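Local coordinates for spore coat polysaccharide biosynthesis protein SpsE (Bacillus subtilis, PDB 1VLI) that probably acts as an N-acylneuraminate-9-phosphate synthase-like enzyme of the NeuB family in the pathway that makes the spore coat polysaccharide, at residues Q345-H348 against P349-E353; L148-L151 against K152-R156; K289-E293 against K294-S298. All coordinates share one frame; numbering follows the deposited sequence.

Interaction 1: residues Q345-H348 against P349-E353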
loop_
_atom_site.group_PDB
_atom_site.type_symbol
_atom_site.label_atom_id
_atom_site.label_comp_id
_atom_site.label_asym_id
_atom_site.label_seq_id
_atom_site.Cartn_x
_atom_site.Cartn_y
_atom_site.Cartn_z
ATOM N N GLN A 345 6.048 -5.651 -19.967
ATOM C CA GLN A 345 4.760 -5.597 -19.242
ATOM C C GLN A 345 3.688 -6.478 -19.917
ATOM O O GLN A 345 3.731 -6.670 -21.148
ATOM C CB GLN A 345 4.320 -4.125 -19.074
ATOM C CG GLN A 345 3.065 -3.870 -18.246
ATOM C CD GLN A 345 3.139 -4.531 -16.875
ATOM O OE1 GLN A 345 3.076 -5.752 -16.782
ATOM N NE2 GLN A 345 3.301 -3.727 -15.815
ATOM N N GLY A 346 2.779 -7.054 -19.124
ATOM C CA GLY A 346 1.677 -7.859 -19.669
ATOM C C GLY A 346 0.470 -6.954 -19.882
ATOM O O GLY A 346 0.502 -5.795 -19.478
ATOM N N LEU A 347 -0.590 -7.452 -20.527
ATOM C CA LEU A 347 -1.860 -6.697 -20.639
ATOM C C LEU A 347 -2.346 -6.151 -19.307
ATOM O O LEU A 347 -2.169 -6.800 -18.286
ATOM C CB LEU A 347 -2.979 -7.591 -21.160
ATOM C CG LEU A 347 -3.342 -7.606 -22.623
ATOM C CD1 LEU A 347 -4.855 -7.743 -22.673
ATOM C CD2 LEU A 347 -2.816 -6.341 -23.368
ATOM N N HIS A 348 -2.993 -4.987 -19.315
ATOM C CA HIS A 348 -3.546 -4.437 -18.067
ATOM C C HIS A 348 -4.482 -5.421 -17.346
ATOM O O HIS A 348 -5.285 -6.090 -17.989
ATOM C CB HIS A 348 -4.312 -3.167 -18.361
ATOM C CG HIS A 348 -4.618 -2.380 -17.140
ATOM N ND1 HIS A 348 -5.660 -2.693 -16.295
ATOM C CD2 HIS A 348 -4.003 -1.310 -16.601
ATOM C CE1 HIS A 348 -5.687 -1.832 -15.295
ATOM N NE2 HIS A 348 -4.687 -0.984 -15.456
ATOM N N PRO A 349 -4.359 -5.550 -16.024
ATOM C CA PRO A 349 -5.251 -6.413 -15.261
ATOM C C PRO A 349 -6.765 -6.200 -15.460
ATOM O O PRO A 349 -7.551 -7.079 -15.083
ATOM C CB PRO A 349 -4.848 -6.103 -13.815
ATOM C CG PRO A 349 -3.418 -5.837 -13.934
ATOM C CD PRO A 349 -3.313 -4.970 -15.161
ATOM N N ARG A 350 -7.183 -5.073 -16.039
ATOM C CA ARG A 350 -8.626 -4.849 -16.307
ATOM C C ARG A 350 -9.176 -5.889 -17.300
ATOM O O ARG A 350 -10.387 -6.035 -17.452
ATOM C CB ARG A 350 -8.922 -3.395 -16.777
ATOM C CG ARG A 350 -8.661 -3.132 -18.280
ATOM C CD ARG A 350 -9.061 -1.724 -18.806
ATOM N NE ARG A 350 -8.383 -0.681 -18.056
ATOM C CZ ARG A 350 -7.174 -0.191 -18.323
ATOM N NH1 ARG A 350 -6.457 -0.614 -19.363
ATOM N NH2 ARG A 350 -6.669 0.739 -17.523
ATOM N N PHE A 351 -8.302 -6.630 -17.974
ATOM C CA PHE A 351 -8.778 -7.634 -18.920
ATOM C C PHE A 351 -8.748 -9.042 -18.381
ATOM O O PHE A 351 -9.062 -9.968 -19.103
ATOM C CB PHE A 351 -8.005 -7.560 -20.246
ATOM C CG PHE A 351 -8.011 -6.168 -20.879
ATOM C CD1 PHE A 351 -9.127 -5.705 -21.599
ATOM C CD2 PHE A 351 -6.911 -5.328 -20.743
ATOM C CE1 PHE A 351 -9.120 -4.459 -22.203
ATOM C CE2 PHE A 351 -6.894 -4.083 -21.347
ATOM C CZ PHE A 351 -8.012 -3.642 -22.072
ATOM N N PHE A 352 -8.427 -9.222 -17.106
ATOM C CA PHE A 352 -8.218 -10.563 -16.595
ATOM C C PHE A 352 -9.523 -11.380 -16.586
ATOM O O PHE A 352 -9.553 -12.525 -17.085
ATOM C CB PHE A 352 -7.540 -10.519 -15.223
ATOM C CG PHE A 352 -7.182 -11.878 -14.693
ATOM C CD1 PHE A 352 -6.009 -12.518 -15.104
ATOM C CD2 PHE A 352 -8.015 -12.522 -13.790
ATOM C CE1 PHE A 352 -5.670 -13.774 -14.625
ATOM C CE2 PHE A 352 -7.689 -13.778 -13.307
ATOM C CZ PHE A 352 -6.509 -14.409 -13.724
ATOM N N GLU A 353 -10.597 -10.793 -16.051
ATOM C CA GLU A 353 -11.920 -11.426 -16.089
ATOM C C GLU A 353 -12.335 -11.847 -17.492
ATOM O O GLU A 353 -12.707 -12.999 -17.714
ATOM C CB GLU A 353 -12.968 -10.510 -15.465
ATOM C CG GLU A 353 -13.281 -10.859 -14.022
ATOM C CD GLU A 353 -13.699 -9.642 -13.209
ATOM O OE1 GLU A 353 -14.521 -8.850 -13.724
ATOM O OE2 GLU A 353 -13.202 -9.477 -12.059
#

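Interaction 2: residues L148-L151 against K152-R156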
loop_
_atom_site.group_PDB
_atom_site.type_symbol
_atom_site.label_atom_id
_atom_site.label_comp_id
_atom_site.label_asym_id
_atom_site.label_seq_id
_atom_site.Cartn_x
_atom_site.Cartn_y
_atom_site.Cartn_z
ATOM N N LEU A 148 -6.886 -4.960 -10.260
ATOM C CA LEU A 148 -8.322 -4.762 -10.160
ATOM C C LEU A 148 -9.062 -5.990 -9.622
ATOM O O LEU A 148 -9.952 -5.833 -8.790
ATOM C CB LEU A 148 -8.907 -4.258 -11.491
ATOM C CG LEU A 148 -8.325 -2.960 -12.107
ATOM C CD1 LEU A 148 -9.295 -2.492 -13.157
ATOM C CD2 LEU A 148 -8.055 -1.794 -11.094
ATOM N N PRO A 149 -8.719 -7.204 -10.050
ATOM C CA PRO A 149 -9.335 -8.396 -9.433
ATOM C C PRO A 149 -9.066 -8.458 -7.919
ATOM O O PRO A 149 -9.979 -8.767 -7.144
ATOM C CB PRO A 149 -8.704 -9.558 -10.205
ATOM C CG PRO A 149 -8.296 -8.920 -11.568
ATOM C CD PRO A 149 -7.781 -7.582 -11.129
ATOM N N LEU A 150 -7.851 -8.103 -7.497
ATOM C CA LEU A 150 -7.559 -7.993 -6.075
ATOM C C LEU A 150 -8.377 -6.903 -5.395
ATOM O O LEU A 150 -8.905 -7.126 -4.301
ATOM C CB LEU A 150 -6.069 -7.776 -5.812
ATOM C CG LEU A 150 -5.696 -7.507 -4.342
ATOM C CD1 LEU A 150 -5.977 -8.760 -3.393
ATOM C CD2 LEU A 150 -4.277 -7.014 -4.208
ATOM N N LEU A 151 -8.501 -5.729 -6.015
ATOM C CA LEU A 151 -9.242 -4.649 -5.368
ATOM C C LEU A 151 -10.702 -5.046 -5.172
ATOM O O LEU A 151 -11.305 -4.693 -4.184
ATOM C CB LEU A 151 -9.131 -3.318 -6.150
ATOM C CG LEU A 151 -7.724 -2.737 -6.306
ATOM C CD1 LEU A 151 -7.747 -1.522 -7.239
ATOM C CD2 LEU A 151 -7.049 -2.375 -4.955
ATOM N N LYS A 152 -11.262 -5.764 -6.141
ATOM C CA LYS A 152 -12.645 -6.226 -6.127
ATOM C C LYS A 152 -12.816 -7.273 -5.027
ATOM O O LYS A 152 -13.804 -7.290 -4.304
ATOM C CB LYS A 152 -12.934 -6.839 -7.492
ATOM C CG LYS A 152 -14.387 -6.964 -7.890
ATOM C CD LYS A 152 -14.519 -7.809 -9.172
ATOM C CE LYS A 152 -15.928 -7.736 -9.800
ATOM N NZ LYS A 152 -15.919 -7.431 -11.281
ATOM N N TYR A 153 -11.835 -8.151 -4.912
ATOM C CA TYR A 153 -11.912 -9.286 -4.011
ATOM C C TYR A 153 -11.913 -8.809 -2.572
ATOM O O TYR A 153 -12.736 -9.238 -1.773
ATOM C CB TYR A 153 -10.707 -10.173 -4.245
ATOM C CG TYR A 153 -10.708 -11.462 -3.493
ATOM C CD1 TYR A 153 -10.183 -11.537 -2.203
ATOM C CD2 TYR A 153 -11.185 -12.616 -4.073
ATOM C CE1 TYR A 153 -10.144 -12.714 -1.513
ATOM C CE2 TYR A 153 -11.155 -13.812 -3.388
ATOM C CZ TYR A 153 -10.632 -13.861 -2.103
ATOM O OH TYR A 153 -10.586 -15.066 -1.421
ATOM N N VAL A 154 -11.003 -7.896 -2.259
ATOM C CA VAL A 154 -10.928 -7.348 -0.929
ATOM C C VAL A 154 -12.101 -6.388 -0.635
ATOM O O VAL A 154 -12.656 -6.399 0.465
ATOM C CB VAL A 154 -9.586 -6.653 -0.709
ATOM C CG1 VAL A 154 -9.509 -6.147 0.699
ATOM C CG2 VAL A 154 -8.447 -7.616 -0.962
ATOM N N ALA A 155 -12.479 -5.556 -1.609
ATOM C CA ALA A 155 -13.619 -4.654 -1.400
ATOM C C ALA A 155 -14.851 -5.408 -0.843
ATOM O O ALA A 155 -15.593 -4.868 -0.034
ATOM C CB ALA A 155 -13.969 -3.930 -2.666
ATOM N N ARG A 156 -15.054 -6.647 -1.281
ATOM C CA ARG A 156 -16.234 -7.424 -0.879
ATOM C C ARG A 156 -16.215 -7.892 0.580
ATOM O O ARG A 156 -17.207 -8.404 1.072
ATOM C CB ARG A 156 -16.424 -8.637 -1.787
ATOM C CG ARG A 156 -17.087 -8.307 -3.089
ATOM C CD ARG A 156 -17.059 -9.448 -4.068
ATOM N NE ARG A 156 -17.417 -8.982 -5.395
ATOM C CZ ARG A 156 -17.551 -9.758 -6.465
ATOM N NH1 ARG A 156 -17.365 -11.072 -6.374
ATOM N NH2 ARG A 156 -17.878 -9.213 -7.636
#

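Interaction 3: residues K289-E293 against K294-S298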
loop_
_atom_site.group_PDB
_atom_site.type_symbol
_atom_site.label_atom_id
_atom_site.label_comp_id
_atom_site.label_asym_id
_atom_site.label_seq_id
_atom_site.Cartn_x
_atom_site.Cartn_y
_atom_site.Cartn_z
ATOM N N LYS A 289 -0.034 29.255 8.643
ATOM C CA LYS A 289 1.218 28.565 8.228
ATOM C C LYS A 289 1.322 28.053 6.786
ATOM O O LYS A 289 0.846 26.943 6.477
ATOM C CB LYS A 289 1.651 27.508 9.242
ATOM C CG LYS A 289 2.978 27.833 9.961
ATOM C CD LYS A 289 3.386 26.543 10.779
ATOM C CE LYS A 289 4.582 26.885 11.709
ATOM N NZ LYS A 289 4.113 27.269 13.196
ATOM N N PRO A 290 1.980 28.836 5.914
ATOM C CA PRO A 290 2.145 28.464 4.499
ATOM C C PRO A 290 3.071 27.257 4.347
ATOM O O PRO A 290 3.715 26.847 5.320
ATOM C CB PRO A 290 2.805 29.708 3.884
ATOM C CG PRO A 290 2.594 30.788 4.872
ATOM C CD PRO A 290 2.662 30.103 6.208
ATOM N N VAL A 291 3.124 26.676 3.146
ATOM C CA VAL A 291 4.030 25.543 2.872
ATOM C C VAL A 291 4.962 25.968 1.738
ATOM O O VAL A 291 4.501 26.563 0.777
ATOM C CB VAL A 291 3.238 24.272 2.476
ATOM C CG1 VAL A 291 4.153 23.219 1.866
ATOM C CG2 VAL A 291 2.456 23.737 3.666
ATOM N N SER A 292 6.255 25.655 1.859
ATOM C CA SER A 292 7.279 26.075 0.894
ATOM C C SER A 292 7.038 25.621 -0.559
ATOM O O SER A 292 6.381 24.610 -0.818
ATOM C CB SER A 292 8.681 25.655 1.365
ATOM O OG SER A 292 8.943 24.276 1.146
ATOM N N GLU A 293 7.572 26.401 -1.504
ATOM C CA GLU A 293 7.576 26.043 -2.924
ATOM C C GLU A 293 8.177 24.669 -3.147
ATOM O O GLU A 293 7.774 23.953 -4.068
ATOM C CB GLU A 293 8.442 27.024 -3.680
ATOM C CG GLU A 293 8.010 27.215 -5.113
ATOM C CD GLU A 293 6.780 28.094 -5.196
ATOM O OE1 GLU A 293 5.657 27.562 -4.993
ATOM O OE2 GLU A 293 6.947 29.314 -5.453
ATOM N N LYS A 294 9.154 24.332 -2.294
ATOM C CA LYS A 294 9.985 23.153 -2.432
ATOM C C LYS A 294 9.136 21.948 -2.078
ATOM O O LYS A 294 9.183 20.949 -2.773
ATOM C CB LYS A 294 11.244 23.263 -1.543
ATOM C CG LYS A 294 12.182 22.021 -1.569
ATOM C CD LYS A 294 13.656 22.302 -1.195
ATOM C CE LYS A 294 13.876 22.612 0.310
ATOM N NZ LYS A 294 13.761 21.436 1.252
ATOM N N LEU A 295 8.329 22.063 -1.027
ATOM C CA LEU A 295 7.438 20.975 -0.634
ATOM C C LEU A 295 6.175 20.894 -1.485
ATOM O O LEU A 295 5.678 19.791 -1.739
ATOM C CB LEU A 295 7.080 21.054 0.851
ATOM C CG LEU A 295 8.232 20.874 1.836
ATOM C CD1 LEU A 295 7.796 21.329 3.208
ATOM C CD2 LEU A 295 8.751 19.430 1.851
ATOM N N LEU A 296 5.655 22.033 -1.958
ATOM C CA LEU A 296 4.434 21.986 -2.769
ATOM C C LEU A 296 4.625 21.215 -4.074
ATOM O O LEU A 296 3.810 20.337 -4.420
ATOM C CB LEU A 296 3.819 23.373 -2.980
ATOM C CG LEU A 296 3.133 23.947 -1.719
ATOM C CD1 LEU A 296 2.682 25.391 -1.903
ATOM C CD2 LEU A 296 1.966 23.088 -1.183
ATOM N N GLY A 297 5.733 21.479 -4.752
ATOM C CA GLY A 297 5.951 20.936 -6.090
ATOM C C GLY A 297 4.775 21.194 -7.024
ATOM O O GLY A 297 4.153 22.264 -7.006
ATOM N N SER A 298 4.458 20.188 -7.828
ATOM C CA SER A 298 3.389 20.262 -8.820
ATOM C C SER A 298 2.149 19.446 -8.397
ATOM O O SER A 298 2.275 18.316 -7.879
ATOM C CB SER A 298 3.922 19.743 -10.160
ATOM O OG SER A 298 2.922 19.787 -11.159
#

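Interaction 1: residues Q345-H348 against P349-E353
His348 and Phe351 bracket a reverse turn in the SAF (AFP-like) domain that leads the chain into the short helix 352-356. The turn is closed by Phe351 N giving its hydrogen to His348 O (3.1 Å, N-H...O 167°), with Pro349 and Arg350 at its corners in helix-like backbone conformations; Phe352 N then bonds to Pro349 O in the same fashion. The histidine side chain adds a second clasp. With CG anti to the backbone N (chi1 -166°), the ring folds over the turn and His348 ND1 accepts the hydrogen of Arg350 N at 2.8 Å, the donor arriving at the ring edge only 13° out of its plane. Both faces of this imidazole are used: Pro349 CD makes a CH-pi contact on one, 3.7 Å from the ring centroid, and the guanidinium of Arg350 lies flat on the other, centres 3.5 Å apart. Arg350 reaches that position with CG set between its backbone N and carbonyl carbon and a second bend at chi3. A cation on one face and an N-H pointing at ND1 would both tend to favour a neutral imidazole. Arg350 NE is salt-bridged to Glu175, which is likely to help hold the guanidinium flat against the ring. Next to the histidine in the chain, Leu347 brings its CD1 obliquely to 3.7 Å from Phe351 CD2, while His348 O sits 3.3 Å from Phe351 CD2 at the edge of the aromatic ring. Phe351 also meets Trp373 edge-to-face. Beyond the turn, Phe352 packs on strands 317-320 and 335-338 of its own domain and on Pro149, while Arg350 touches Leu148, placing the whole element between the SAF domain's strands and helix 148-155 of the NeuB barrel.

Interaction 2: residues L148-L151 against K152-R156
Leu150 turns its CG away from the backbone N (chi1 174°), and Val154, one helical turn on, sets CG2 beside its own N and opposite its carbonyl carbon; these two choices bring Leu150 CD1 to 3.6 Å from Val154 CG2. The side chains lie side by side and point the same way, the usual i to i+4 pairing along one face of a helix. Val154 CG2 also rests against the backbone, 3.4 Å from Leu150 O, the very carbonyl that accepts the hydrogen of Val154 N. That bond, 3.0 Å from Val154 N to Leu150 O, is nearly straight (173°), and its donor lies almost along the C=O axis. Regular helical bonds of the same kind run from Lys152 N to Leu148 O, from Tyr153 N to Pro149 O and from Ala155 N to Leu151 O. Pro149 fits because it is the second residue of the helix, in the first turn, where its missing N-H costs no internal bond. The polar end of Tyr153 leads away from this strip, its OH bonding to Asp128. Helix 148-155 is the crossover of a beta-alpha-beta unit between parallel strands 138-140 and 161-164 of the TIM barrel. Leu151 and Val154 face strand 138-140 through Ile140 and Phe138, Val154 and Tyr153 meet helix 124-131, and Leu148, Leu151 and Ala155 pack on helix 170-181, so the helix is wedged between its two neighbours on the outside of the barrel.

Interaction 3: residues K289-E293 against K294-S298
Val291 and Leu296 form a hydrophobic staple across the N-terminus of the short surface helix 293-296, in the connection that follows helix 266-285. Between them Ser292 is the N-cap. Its OG lies between the backbone N and the carbonyl carbon (chi1 78°), from where Ser292 OG accepts Leu295 N at 3.2 Å. Ser292 O in turn takes the hydrogen of Leu296 N (2.9 Å), and Glu293 O that of Gly297 N (3.3 Å), where positive phi ends the helix. Outside the cap, Val291 CG1 touches both Leu295 CB and Leu296 CD2, each at 3.8 Å, while Leu296 CD1 rests 3.4 Å from Val291 O. Cutting Leu296 back to an alanine removes CD1 and CD2 and is likely to undo the staple, leaving Val291 only the Leu295 side of its packing within this turn. The apolar side faces the barrel: Val291 and Leu295 pack on Ala236 of helix 232-239, and Leu296 on Leu240. The hydroxyl thus gives an N-H of the first turn an acceptor, and two apolar side chains clasp over the same turn; polar and apolar contacts together are consistent with a well-marked start to this short helix.

From the N terminus the contacts come in series: interaction 2 lies on helix 148-155 of the barrel, interaction 3 starts the short helix 293-296, and interaction 1 leads into helix 352-356. Each closes only a turn of adjoining residues, and none encloses or crosses another. Interactions 1 and 2, far apart in sequence, meet in space: Lys152 NZ forms a salt bridge with Glu353 OE1 (3.2 Å), joining the NeuB barrel to the SAF domain. Interaction 3 stands apart, its nearest atoms about 22 Å from either, and lies across the chain's centre from interaction 2, in the chain between helix 266-285 and helix 310-313.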